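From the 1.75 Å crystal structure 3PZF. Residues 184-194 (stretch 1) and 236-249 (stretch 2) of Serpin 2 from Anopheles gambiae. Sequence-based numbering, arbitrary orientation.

Stretch 1, residues 184-194: YFKGLWTYPFP
Stretch 2 (236-249) RLPYRGNKLAMYFI

A single β-bridge can join two chain segments when aromatic rings complete what the backbone begins, and in this serpin the rings are layered: Tyr239 lies between Trp189 on one face and Phe185 on the other. The Trp189 six-membered ring stacks offset on the Tyr239 ring (centroids 4.5 Å apart, planes at 14°), whereas Phe185 turns its edge to the opposite Tyr239 face (centroids 4.8 Å, planes at 86°). Leu237 CD1 covers the other indole face, 4.2 Å from the Trp189 six-membered ring centroid.

The backbone sets this register. Strand 184-188 ends just before Trp189, whose CA lies 4.3 Å from Tyr239 CA. Arg240 N donates to Leu188 O (2.8 Å) and Thr190 N to Pro238 O (3.0 Å), the pattern of an antiparallel bridge. Proline, lacking an amide hydrogen, still serves as acceptor. Waters prolong the ladder: one accepts from Leu188 N (2.9 Å) and donates to Arg240 O (2.8 Å); the other accepts from Tyr191 N (2.9 Å) and donates to Pro238 O (2.8 Å).

Trp189 (φ/ψ -64/140) directs CA-to-CB away from stretch 2; Tyr239 (-98/156) points away overall, though its CB still touches stretch 1. Chi1 in m (-63° and -66°), with chi2 of 128° and -84°, brings both ring ends back. Phe185 points toward its partner, chi1 t, its CE1 3.4 Å from Leu244 CD1. Gly187 leaves space: a CB there would clash with Phe185 CZ.

Stretch 2 is itself a hairpin, Leu237 and Met246 exchanging backbone hydrogen bonds. Met246 CB lies 4.1 Å from Trp189 CH2, at the indole edge. Phe185, Trp189, Tyr239 and Leu244 are buried; Thr190 and Arg240 are partly exposed. The long Arg240 side chain (chi1 m, chi2 and chi3 t) brings NH2 3.1 Å from Thr190 O, which sits over a guanidinium face, the angle too poor for a hydrogen bond. Altogether 722 Å² is buried, both sides summed.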

ATOM      1  N   TYR A 184      -7.753  -4.255   1.156  1.00 22.25           N
ATOM      2  CA  TYR A 184      -8.158  -5.474   0.455  1.00 27.14           C
ATOM      3  C   TYR A 184      -8.555  -5.074  -0.949  1.00 25.67           C
ATOM      4  O   TYR A 184      -9.137  -3.996  -1.154  1.00 23.99           O
ATOM      5  CB  TYR A 184      -9.326  -6.149   1.184  1.00 33.24           C
ATOM      6  CG  TYR A 184     -10.116  -7.112   0.321  1.00 31.38           C
ATOM      7  CD1 TYR A 184      -9.726  -8.436   0.190  1.00 32.15           C
ATOM      8  CD2 TYR A 184     -11.243  -6.689  -0.374  1.00 29.74           C
ATOM      9  CE1 TYR A 184     -10.457  -9.327  -0.594  1.00 36.67           C
ATOM     10  CE2 TYR A 184     -11.980  -7.566  -1.157  1.00 34.18           C
ATOM     11  CZ  TYR A 184     -11.582  -8.879  -1.266  1.00 38.14           C
ATOM     12  OH  TYR A 184     -12.310  -9.744  -2.053  1.00 44.50           O
ATOM     13  N   PHE A 185      -8.213  -5.908  -1.932  1.00 24.06           N
ATOM     14  CA  PHE A 185      -8.496  -5.562  -3.313  1.00 26.37           C
ATOM     15  C   PHE A 185      -8.776  -6.804  -4.142  1.00 32.11           C
ATOM     16  O   PHE A 185      -7.971  -7.720  -4.186  1.00 27.95           O
ATOM     17  CB  PHE A 185      -7.329  -4.809  -3.935  1.00 19.35           C
ATOM     18  CG  PHE A 185      -7.435  -4.679  -5.427  1.00 25.48           C
ATOM     19  CD1 PHE A 185      -8.525  -4.046  -6.006  1.00 23.20           C
ATOM     20  CD2 PHE A 185      -6.453  -5.200  -6.248  1.00 22.77           C
ATOM     21  CE1 PHE A 185      -8.622  -3.929  -7.389  1.00 21.85           C
ATOM     22  CE2 PHE A 185      -6.548  -5.085  -7.637  1.00 28.69           C
ATOM     23  CZ  PHE A 185      -7.643  -4.454  -8.200  1.00 24.73           C
ATOM     24  N   LYS A 186      -9.952  -6.814  -4.758  1.00 22.34           N
ATOM     25  CA  LYS A 186     -10.327  -7.819  -5.719  1.00 25.21           C
ATOM     26  C   LYS A 186     -10.588  -7.124  -7.040  1.00 29.10           C
ATOM     27  O   LYS A 186     -11.341  -6.137  -7.109  1.00 25.82           O
ATOM     28  CB  LYS A 186     -11.592  -8.550  -5.262  1.00 27.22           C
ATOM     29  CG  LYS A 186     -12.129  -9.517  -6.308  1.00 35.95           C
ATOM     30  CD  LYS A 186     -13.430 -10.172  -5.872  1.00 51.99           C
ATOM     31  CE  LYS A 186     -13.263 -10.942  -4.573  1.00 58.92           C
ATOM     32  N   GLY A 187      -9.974  -7.623  -8.102  1.00 24.74           N
ATOM     33  CA  GLY A 187     -10.148  -7.004  -9.408  1.00 22.52           C
ATOM     34  C   GLY A 187      -9.851  -7.965 -10.550  1.00 29.69           C
ATOM     35  O   GLY A 187      -9.273  -9.017 -10.334  1.00 25.49           O
ATOM     36  N   LEU A 188     -10.257  -7.594 -11.762  1.00 23.10           N
ATOM     37  CA  LEU A 188     -10.071  -8.438 -12.949  1.00 23.16           C
ATOM     38  C   LEU A 188      -9.184  -7.736 -13.940  1.00 23.25           C
ATOM     39  O   LEU A 188      -9.353  -6.529 -14.214  1.00 23.86           O
ATOM     40  CB  LEU A 188     -11.409  -8.701 -13.650  1.00 29.31           C
ATOM     41  CG  LEU A 188     -12.386  -9.615 -12.911  1.00 36.92           C
ATOM     42  CD1 LEU A 188     -13.765  -9.594 -13.568  1.00 39.61           C
ATOM     43  CD2 LEU A 188     -11.819 -11.013 -12.891  1.00 42.14           C
ATOM     44  N   TRP A 189      -8.255  -8.469 -14.536  1.00 22.54           N
ATOM     45  CA  TRP A 189      -7.484  -7.871 -15.612  1.00 21.64           C
ATOM     46  C   TRP A 189      -8.406  -7.526 -16.777  1.00 21.19           C
ATOM     47  O   TRP A 189      -9.287  -8.312 -17.131  1.00 25.67           O
ATOM     48  CB  TRP A 189      -6.467  -8.883 -16.172  1.00 20.87           C
ATOM     49  CG  TRP A 189      -5.415  -9.368 -15.231  1.00 21.29           C
ATOM     50  CD1 TRP A 189      -5.105 -10.688 -14.967  1.00 19.37           C
ATOM     51  CD2 TRP A 189      -4.498  -8.584 -14.468  1.00 20.15           C
ATOM     52  NE1 TRP A 189      -4.065 -10.760 -14.072  1.00 22.18           N
ATOM     53  CE2 TRP A 189      -3.669  -9.488 -13.749  1.00 23.15           C
ATOM     54  CE3 TRP A 189      -4.292  -7.211 -14.305  1.00 18.92           C
ATOM     55  CZ2 TRP A 189      -2.659  -9.056 -12.881  1.00 22.27           C
ATOM     56  CZ3 TRP A 189      -3.288  -6.782 -13.441  1.00 19.37           C
ATOM     57  CH2 TRP A 189      -2.485  -7.695 -12.744  1.00 20.05           C
ATOM     58  N   THR A 190      -8.182  -6.379 -17.410  1.00 21.83           N
ATOM     59  CA  THR A 190      -8.834  -6.098 -18.673  1.00 22.79           C
ATOM     60  C   THR A 190      -8.422  -7.177 -19.702  1.00 29.66           C
ATOM     61  O   THR A 190      -9.213  -7.612 -20.535  1.00 25.79           O
ATOM     62  CB  THR A 190      -8.429  -4.715 -19.174  1.00 29.43           C
ATOM     63  OG1 THR A 190      -8.735  -3.744 -18.154  1.00 26.39           O
ATOM     64  CG2 THR A 190      -9.159  -4.376 -20.481  1.00 33.91           C
ATOM     65  N   TYR A 191      -7.181  -7.631 -19.607  1.00 21.19           N
ATOM     66  CA  TYR A 191      -6.648  -8.615 -20.563  1.00 26.76           C
ATOM     67  C   TYR A 191      -6.162  -9.843 -19.773  1.00 27.40           C
ATOM     68  O   TYR A 191      -5.033  -9.895 -19.327  1.00 25.77           O
ATOM     69  CB  TYR A 191      -5.508  -8.010 -21.373  1.00 26.44           C
ATOM     70  CG  TYR A 191      -5.957  -6.784 -22.153  1.00 25.28           C
ATOM     71  CD1 TYR A 191      -6.830  -6.922 -23.226  1.00 35.24           C
ATOM     72  CD2 TYR A 191      -5.564  -5.511 -21.772  1.00 25.87           C
ATOM     73  CE1 TYR A 191      -7.272  -5.818 -23.935  1.00 46.52           C
ATOM     74  CE2 TYR A 191      -6.007  -4.390 -22.482  1.00 32.59           C
ATOM     75  CZ  TYR A 191      -6.854  -4.561 -23.557  1.00 40.43           C
ATOM     76  OH  TYR A 191      -7.301  -3.464 -24.247  1.00 42.58           O
ATOM     77  N   PRO A 192      -7.042 -10.817 -19.580  1.00 23.05           N
ATOM     78  CA  PRO A 192      -6.627 -11.943 -18.718  1.00 25.88           C
ATOM     79  C   PRO A 192      -5.638 -12.845 -19.460  1.00 22.06           C
ATOM     80  O   PRO A 192      -5.674 -12.894 -20.702  1.00 28.15           O
ATOM     81  CB  PRO A 192      -7.934 -12.704 -18.472  1.00 31.02           C
ATOM     82  CG  PRO A 192      -8.844 -12.303 -19.608  1.00 31.47           C
ATOM     83  CD  PRO A 192      -8.468 -10.878 -19.946  1.00 30.42           C
ATOM     84  N   PHE A 193      -4.777 -13.533 -18.717  1.00 25.00           N
ATOM     85  CA  PHE A 193      -3.892 -14.551 -19.315  1.00 25.22           C
ATOM     86  C   PHE A 193      -4.604 -15.842 -19.638  1.00 27.63           C
ATOM     87  O   PHE A 193      -5.499 -16.270 -18.901  1.00 27.44           O
ATOM     88  CB  PHE A 193      -2.771 -14.875 -18.333  1.00 22.21           C
ATOM     89  CG  PHE A 193      -1.859 -13.709 -18.059  1.00 22.13           C
ATOM     90  CD1 PHE A 193      -0.623 -13.626 -18.698  1.00 26.03           C
ATOM     91  CD2 PHE A 193      -2.234 -12.691 -17.195  1.00 20.23           C
ATOM     92  CE1 PHE A 193       0.236 -12.585 -18.446  1.00 25.42           C
ATOM     93  CE2 PHE A 193      -1.379 -11.632 -16.937  1.00 25.11           C
ATOM     94  CZ  PHE A 193      -0.140 -11.565 -17.589  1.00 24.11           C
ATOM     95  N   PRO A 194      -4.183 -16.516 -20.723  1.00 25.03           N
ATOM     96  CA  PRO A 194      -4.668 -17.881 -20.936  1.00 37.09           C
ATOM     97  C   PRO A 194      -4.292 -18.741 -19.724  1.00 36.62           C
ATOM     98  O   PRO A 194      -3.237 -18.518 -19.130  1.00 37.84           O
ATOM     99  CB  PRO A 194      -3.890 -18.347 -22.168  1.00 41.12           C
ATOM    100  CG  PRO A 194      -3.372 -17.121 -22.814  1.00 43.33           C
ATOM    101  CD  PRO A 194      -3.204 -16.095 -21.744  1.00 30.33           C
ATOM    102  N   ARG A 236       2.531  -2.034 -17.826  1.00 20.29           N
ATOM    103  CA  ARG A 236       1.241  -1.716 -17.213  1.00 18.96           C
ATOM    104  C   ARG A 236       0.200  -2.754 -17.607  1.00 24.21           C
ATOM    105  O   ARG A 236      -0.051  -2.936 -18.802  1.00 21.64           O
ATOM    106  CB  ARG A 236       0.772  -0.322 -17.714  1.00 18.91           C
ATOM    107  CG  ARG A 236      -0.673   0.035 -17.315  1.00 17.68           C
ATOM    108  CD  ARG A 236      -1.064   1.383 -18.014  1.00 20.92           C
ATOM    109  NE  ARG A 236      -2.444   1.795 -17.775  1.00 22.26           N
ATOM    110  CZ  ARG A 236      -3.471   1.462 -18.539  1.00 25.71           C
ATOM    111  NH1 ARG A 236      -3.283   0.700 -19.610  1.00 23.97           N
ATOM    112  NH2 ARG A 236      -4.687   1.934 -18.259  1.00 26.72           N
ATOM    113  N   LEU A 237      -0.412  -3.412 -16.611  1.00 20.58           N
ATOM    114  CA  LEU A 237      -1.580  -4.273 -16.831  1.00 22.07           C
ATOM    115  C   LEU A 237      -2.784  -3.647 -16.138  1.00 22.36           C
ATOM    116  O   LEU A 237      -2.829  -3.593 -14.901  1.00 21.81           O
ATOM    117  CB  LEU A 237      -1.370  -5.684 -16.243  1.00 18.57           C
ATOM    118  CG  LEU A 237      -0.171  -6.440 -16.815  1.00 20.69           C
ATOM    119  CD1 LEU A 237      -0.191  -7.899 -16.236  1.00 19.29           C
ATOM    120  CD2 LEU A 237      -0.162  -6.423 -18.362  1.00 23.98           C
ATOM    121  N   PRO A 238      -3.747  -3.167 -16.921  1.00 19.15           N
ATOM    122  CA  PRO A 238      -4.937  -2.509 -16.378  1.00 22.23           C
ATOM    123  C   PRO A 238      -5.948  -3.499 -15.806  1.00 23.41           C
ATOM    124  O   PRO A 238      -6.040  -4.620 -16.294  1.00 23.56           O
ATOM    125  CB  PRO A 238      -5.536  -1.830 -17.610  1.00 24.07           C
ATOM    126  CG  PRO A 238      -5.076  -2.694 -18.764  1.00 27.23           C
ATOM    127  CD  PRO A 238      -3.689  -3.064 -18.394  1.00 27.32           C
ATOM    128  N   TYR A 239      -6.699  -3.073 -14.792  1.00 21.80           N
ATOM    129  CA  TYR A 239      -7.864  -3.818 -14.335  1.00 19.58           C
ATOM    130  C   TYR A 239      -9.148  -3.236 -14.924  1.00 23.86           C
ATOM    131  O   TYR A 239      -9.200  -2.050 -15.242  1.00 26.26           O
ATOM    132  CB  TYR A 239      -7.971  -3.745 -12.804  1.00 19.52           C
ATOM    133  CG  TYR A 239      -6.870  -4.435 -12.035  1.00 18.98           C
ATOM    134  CD1 TYR A 239      -6.928  -5.803 -11.763  1.00 20.99           C
ATOM    135  CD2 TYR A 239      -5.799  -3.710 -11.535  1.00 20.01           C
ATOM    136  CE1 TYR A 239      -5.930  -6.428 -11.027  1.00 21.96           C
ATOM    137  CE2 TYR A 239      -4.802  -4.330 -10.787  1.00 21.07           C
ATOM    138  CZ  TYR A 239      -4.871  -5.683 -10.545  1.00 20.26           C
ATOM    139  OH  TYR A 239      -3.880  -6.300  -9.805  1.00 22.24           O
ATOM    140  N   ARG A 240     -10.205  -4.040 -15.023  1.00 25.38           N
ATOM    141  CA  ARG A 240     -11.500  -3.535 -15.477  1.00 29.09           C
ATOM    142  C   ARG A 240     -12.018  -2.488 -14.500  1.00 28.70           C
ATOM    143  O   ARG A 240     -11.804  -2.594 -13.296  1.00 25.66           O
ATOM    144  CB  ARG A 240     -12.514  -4.673 -15.596  1.00 29.96           C
ATOM    145  CG  ARG A 240     -12.092  -5.748 -16.593  1.00 34.53           C
ATOM    146  CD  ARG A 240     -13.217  -6.687 -16.962  1.00 39.14           C
ATOM    147  NE  ARG A 240     -12.710  -7.701 -17.887  1.00 57.89           N
ATOM    148  CZ  ARG A 240     -12.604  -7.539 -19.206  1.00 61.72           C
ATOM    149  NH1 ARG A 240     -12.994  -6.401 -19.781  1.00 63.16           N
ATOM    150  NH2 ARG A 240     -12.111  -8.522 -19.956  1.00 48.92           N
ATOM    151  N   GLY A 241     -12.691  -1.475 -15.030  1.00 29.05           N
ATOM    152  CA  GLY A 241     -13.249  -0.421 -14.201  1.00 28.57           C
ATOM    153  C   GLY A 241     -12.797   0.979 -14.594  1.00 32.86           C
ATOM    154  O   GLY A 241     -13.287   1.966 -14.039  1.00 36.56           O
ATOM    155  N   ASN A 242     -11.864   1.055 -15.538  1.00 28.01           N
ATOM    156  CA  ASN A 242     -11.270   2.317 -15.991  1.00 37.76           C
ATOM    157  C   ASN A 242     -10.722   3.154 -14.861  1.00 37.54           C
ATOM    158  O   ASN A 242     -10.860   4.386 -14.866  1.00 37.43           O
ATOM    159  CB  ASN A 242     -12.284   3.155 -16.774  1.00 41.05           C
ATOM    160  CG  ASN A 242     -12.654   2.528 -18.095  1.00 55.58           C
ATOM    161  OD1 ASN A 242     -13.834   2.371 -18.407  1.00 61.29           O
ATOM    162  ND2 ASN A 242     -11.644   2.143 -18.878  1.00 60.62           N
ATOM    163  N   LYS A 243     -10.109   2.507 -13.883  1.00 31.07           N
ATOM    164  CA  LYS A 243      -9.567   3.250 -12.755  1.00 24.78           C
ATOM    165  C   LYS A 243      -8.213   2.762 -12.283  1.00 30.21           C
ATOM    166  O   LYS A 243      -7.327   3.581 -12.018  1.00 25.14           O
ATOM    167  CB  LYS A 243     -10.523   3.233 -11.573  1.00 32.28           C
ATOM    168  CG  LYS A 243      -9.918   3.886 -10.357  1.00 38.67           C
ATOM    169  CD  LYS A 243     -10.962   4.581  -9.518  1.00 44.83           C
ATOM    170  CE  LYS A 243     -11.577   5.751 -10.251  1.00 38.37           C
ATOM    171  NZ  LYS A 243     -12.797   6.185  -9.544  1.00 50.60           N
ATOM    172  N   LEU A 244      -8.058   1.446 -12.150  1.00 22.93           N
ATOM    173  CA  LEU A 244      -6.876   0.887 -11.520  1.00 21.24           C
ATOM    174  C   LEU A 244      -6.006   0.150 -12.535  1.00 26.96           C
ATOM    175  O   LEU A 244      -6.510  -0.419 -13.512  1.00 22.88           O
ATOM    176  CB  LEU A 244      -7.269  -0.123 -10.434  1.00 19.07           C
ATOM    177  CG  LEU A 244      -8.109   0.455  -9.289  1.00 28.36           C
ATOM    178  CD1 LEU A 244      -8.428  -0.673  -8.340  1.00 25.40           C
ATOM    179  CD2 LEU A 244      -7.348   1.564  -8.583  1.00 26.56           C
ATOM    180  N   ALA A 245      -4.698   0.162 -12.295  1.00 18.62           N
ATOM    181  CA  ALA A 245      -3.774  -0.669 -13.094  1.00 19.15           C
ATOM    182  C   ALA A 245      -2.620  -1.134 -12.231  1.00 21.58           C
ATOM    183  O   ALA A 245      -2.306  -0.480 -11.260  1.00 20.08           O
ATOM    184  CB  ALA A 245      -3.250   0.162 -14.292  1.00 22.69           C
ATOM    185  N   MET A 246      -2.014  -2.287 -12.535  1.00 18.19           N
ATOM    186  CA  MET A 246      -0.810  -2.699 -11.828  1.00 16.73           C
ATOM    187  C   MET A 246       0.382  -2.430 -12.714  1.00 19.37           C
ATOM    188  O   MET A 246       0.410  -2.834 -13.876  1.00 20.79           O
ATOM    189  CB  MET A 246      -0.823  -4.188 -11.429  1.00 17.96           C
ATOM    190  CG  MET A 246       0.457  -4.600 -10.677  1.00 18.93           C
ATOM    191  SD  MET A 246       0.396  -6.297  -9.964  1.00 22.07           S
ATOM    192  CE  MET A 246      -0.564  -6.080  -8.470  1.00 20.18           C
ATOM    193  N   TYR A 247       1.386  -1.764 -12.158  1.00 16.57           N
ATOM    194  CA  TYR A 247       2.637  -1.563 -12.884  1.00 14.78           C
ATOM    195  C   TYR A 247       3.711  -2.490 -12.354  1.00 18.03           C
ATOM    196  O   TYR A 247       3.728  -2.798 -11.159  1.00 19.82           O
ATOM    197  CB  TYR A 247       3.120  -0.129 -12.713  1.00 15.39           C
ATOM    198  CG  TYR A 247       2.436   0.902 -13.583  1.00 20.37           C
ATOM    199  CD1 TYR A 247       1.264   1.531 -13.159  1.00 18.86           C
ATOM    200  CD2 TYR A 247       2.976   1.274 -14.832  1.00 20.02           C
ATOM    201  CE1 TYR A 247       0.635   2.506 -13.963  1.00 21.81           C
ATOM    202  CE2 TYR A 247       2.356   2.254 -15.617  1.00 20.69           C
ATOM    203  CZ  TYR A 247       1.190   2.854 -15.185  1.00 23.12           C
ATOM    204  OH  TYR A 247       0.616   3.844 -16.002  1.00 25.67           O
ATOM    205  N   PHE A 248       4.584  -2.972 -13.252  1.00 16.67           N
ATOM    206  CA  PHE A 248       5.686  -3.858 -12.881  1.00 17.46           C
ATOM    207  C   PHE A 248       6.970  -3.190 -13.321  1.00 19.75           C
ATOM    208  O   PHE A 248       7.060  -2.751 -14.467  1.00 23.36           O
ATOM    209  CB  PHE A 248       5.563  -5.217 -13.606  1.00 17.40           C
ATOM    210  CG  PHE A 248       4.277  -5.948 -13.299  1.00 18.80           C
ATOM    211  CD1 PHE A 248       4.240  -6.930 -12.320  1.00 18.94           C
ATOM    212  CD2 PHE A 248       3.089  -5.601 -13.944  1.00 21.82           C
ATOM    213  CE1 PHE A 248       3.053  -7.574 -12.013  1.00 22.64           C
ATOM    214  CE2 PHE A 248       1.896  -6.253 -13.635  1.00 18.18           C
ATOM    215  CZ  PHE A 248       1.885  -7.253 -12.677  1.00 19.06           C
ATOM    216  N   ILE A 249       7.960  -3.129 -12.438  1.00 19.45           N
ATOM    217  CA  ILE A 249       9.290  -2.630 -12.810  1.00 17.52           C
ATOM    218  C   ILE A 249      10.281  -3.771 -12.635  1.00 22.46           C
ATOM    219  O   ILE A 249      10.539  -4.194 -11.507  1.00 19.00           O
ATOM    220  CB  ILE A 249       9.711  -1.441 -11.946  1.00 20.18           C
ATOM    221  CG1 ILE A 249       8.705  -0.281 -12.131  1.00 23.34           C
ATOM    222  CG2 ILE A 249      11.145  -1.005 -12.280  1.00 21.60           C
ATOM    223  CD1 ILE A 249       8.915   0.908 -11.127  1.00 22.38           C
TER
HETATM  224  O   HOH W   1     -11.637  -5.070 -11.940  1.00 30.70           O
HETATM  225  O   HOH W   2      -4.937  -6.302 -18.306  1.00 23.51           O